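Local coordinates for tyrosine recombinase XerH (Helicobacter pylori, PDB 5JK0), which catalyses site-specific cutting and rejoining of DNA at difH sites through a tyrosine-based mechanism, serving chromosome segregation in the cell cycle, at the interface of chains A and B. Numbering follows the deposited sequence. Chains: chain A/B, Tyrosine recombinase XerH.

The interface of chains A and B. Residues chain A 33, 36, 39, 42-43; chain B 114-121.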
loop_
_atom_site.group_PDB
_atom_site.type_symbol
_atom_site.label_atom_id
_atom_site.label_comp_id
_atom_site.label_asym_id
_atom_site.label_seq_id
_atom_site.Cartn_x
_atom_site.Cartn_y
_atom_site.Cartn_z
ATOM N N ASN A 33 6.504 8.402 18.888
ATOM C CA ASN A 33 7.291 8.203 20.100
ATOM C C ASN A 33 8.742 7.852 19.784
ATOM O O ASN A 33 9.462 7.328 20.632
ATOM C CB ASN A 33 6.666 7.105 20.969
ATOM C CG ASN A 33 6.537 5.775 20.239
ATOM O OD1 ASN A 33 7.010 5.614 19.113
ATOM N ND2 ASN A 33 5.895 4.810 20.888
ATOM N N VAL A 36 11.409 9.448 22.096
ATOM C CA VAL A 36 11.217 9.323 23.537
ATOM C C VAL A 36 12.474 8.764 24.195
ATOM O O VAL A 36 12.952 7.691 23.829
ATOM C CB VAL A 36 10.016 8.422 23.875
ATOM C CG1 VAL A 36 10.021 8.061 25.353
ATOM C CG2 VAL A 36 8.713 9.111 23.491
ATOM N N GLN A 39 10.814 6.084 28.606
ATOM C CA GLN A 39 9.497 5.472 28.461
ATOM C C GLN A 39 8.663 5.621 29.728
ATOM O O GLN A 39 7.443 5.761 29.666
ATOM C CB GLN A 39 9.629 3.990 28.103
ATOM C CG GLN A 39 10.214 3.722 26.729
ATOM C CD GLN A 39 10.269 2.241 26.403
ATOM O OE1 GLN A 39 10.095 1.394 27.279
ATOM N NE2 GLN A 39 10.508 1.924 25.136
ATOM N N VAL A 42 6.777 8.959 30.106
ATOM C CA VAL A 42 5.598 9.023 29.249
ATOM C C VAL A 42 4.423 8.303 29.902
ATOM O O VAL A 42 3.294 8.796 29.885
ATOM C CB VAL A 42 5.872 8.411 27.864
ATOM C CG1 VAL A 42 4.613 8.441 27.009
ATOM C CG2 VAL A 42 7.003 9.153 27.171
ATOM N N PHE A 43 4.701 7.139 30.482
ATOM C CA PHE A 43 3.682 6.370 31.184
ATOM C C PHE A 43 3.095 7.173 32.341
ATOM O O PHE A 43 1.881 7.188 32.544
ATOM C CB PHE A 43 4.263 5.048 31.693
ATOM C CG PHE A 43 3.365 4.318 32.651
ATOM C CD1 PHE A 43 2.226 3.673 32.200
ATOM C CD2 PHE A 43 3.667 4.269 34.002
ATOM C CE1 PHE A 43 1.399 2.998 33.080
ATOM C CE2 PHE A 43 2.844 3.597 34.888
ATOM C CZ PHE A 43 1.709 2.959 34.426
ATOM N N LEU B 114 1.604 -0.451 23.787
ATOM C CA LEU B 114 2.538 -0.448 22.666
ATOM C C LEU B 114 3.233 0.900 22.504
ATOM O O LEU B 114 4.442 0.959 22.291
ATOM C CB LEU B 114 1.817 -0.819 21.369
ATOM C CG LEU B 114 1.430 -2.288 21.197
ATOM C CD1 LEU B 114 0.659 -2.489 19.900
ATOM C CD2 LEU B 114 2.667 -3.172 21.228
ATOM N N SER B 115 2.467 1.981 22.608
ATOM C CA SER B 115 3.015 3.324 22.438
ATOM C C SER B 115 4.081 3.640 23.484
ATOM O O SER B 115 5.099 4.260 23.178
ATOM C CB SER B 115 1.898 4.367 22.502
ATOM O OG SER B 115 1.286 4.374 23.780
ATOM N N VAL B 116 3.842 3.209 24.717
ATOM C CA VAL B 116 4.766 3.478 25.814
ATOM C C VAL B 116 6.013 2.597 25.757
ATOM O O VAL B 116 7.137 3.095 25.825
ATOM C CB VAL B 116 4.079 3.281 27.181
ATOM C CG1 VAL B 116 5.101 3.347 28.310
ATOM C CG2 VAL B 116 2.984 4.320 27.384
ATOM N N TYR B 117 5.810 1.290 25.618
ATOM C CA TYR B 117 6.903 0.329 25.743
ATOM C C TYR B 117 7.714 0.120 24.462
ATOM O O TYR B 117 8.692 -0.627 24.464
ATOM C CB TYR B 117 6.355 -1.015 26.227
ATOM C CG TYR B 117 6.219 -1.112 27.731
ATOM C CD1 TYR B 117 5.182 -0.471 28.398
ATOM C CD2 TYR B 117 7.128 -1.846 28.482
ATOM C CE1 TYR B 117 5.057 -0.558 29.774
ATOM C CE2 TYR B 117 7.011 -1.940 29.857
ATOM C CZ TYR B 117 5.974 -1.294 30.498
ATOM O OH TYR B 117 5.855 -1.385 31.868
ATOM N N THR B 118 7.319 0.773 23.373
ATOM C CA THR B 118 8.070 0.667 22.124
ATOM C C THR B 118 8.654 2.011 21.707
ATOM O O THR B 118 9.156 2.158 20.593
ATOM C CB THR B 118 7.201 0.133 20.973
ATOM O OG1 THR B 118 6.130 1.051 20.717
ATOM C CG2 THR B 118 6.631 -1.235 21.319
ATOM N N GLY B 119 8.584 2.988 22.604
ATOM C CA GLY B 119 9.131 4.305 22.334
ATOM C C GLY B 119 10.638 4.273 22.168
ATOM O O GLY B 119 11.365 3.907 23.091
ATOM N N GLY B 120 11.107 4.646 20.983
ATOM C CA GLY B 120 12.531 4.683 20.705
ATOM C C GLY B 120 13.048 3.412 20.060
ATOM O O GLY B 120 14.223 3.324 19.702
ATOM N N LEU B 121 12.172 2.424 19.912
ATOM C CA LEU B 121 12.552 1.152 19.305
ATOM C C LEU B 121 12.220 1.125 17.815
ATOM O O LEU B 121 11.507 1.993 17.312
ATOM C CB LEU B 121 11.864 -0.010 20.023
ATOM C CG LEU B 121 12.158 -0.120 21.520
ATOM C CD1 LEU B 121 11.522 -1.370 22.108
ATOM C CD2 LEU B 121 13.660 -0.101 21.780
#
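Two amide side chains of one XerH subunit grip the C-terminal end of a helix and the loop that follows it in the core-binding domain of a second subunit, in this tyrosine recombinase of the phage integrase family. The centre of the patch lies about 32 Å from the predicted active-site residue B:Arg214 and about 37 Å from B:Lys240, which suggests a part in assembly on DNA. A:Gln39, at the start of helix 39-50, sets CG beside its backbone N (chi1 -67°) and continues extended, alongside the end of B helix 107-117, with CG 3.3 Å from the carbonyl O of B:Val116. Its tip donates from NE2 to the carbonyl O of B:Gly119 at 3.0 Å; the 166° angle at hydrogen shows a nearly straight bond, the acceptor lies near the amide plane of A:Gln39, and NE2 sits in the carbonyl plane, on a lone pair. The flat amide also passes over the backbone of B:Tyr117, with CD 3.9 Å from its CA. From the loop before helix 39-50, A:Asn33 comes in on the opposite side of B:Gly119, its CG in the crowded position between backbone N and carbonyl carbon. ND2 gives a more bent bond (143° at hydrogen) to the carbonyl O of B:Ser115, modelled short at 2.5 Å, in the carbonyl plane, on a lone pair, and near the amide plane of A:Asn33, while CG packs against B:Gly119 CA at 3.6 Å. One residue on from B:Ser115, in the same last turn, B:Val116 turns CG1 anti to its backbone N, and this branch meets A:Phe43 at CB, 3.9 Å away, rather than at the ring.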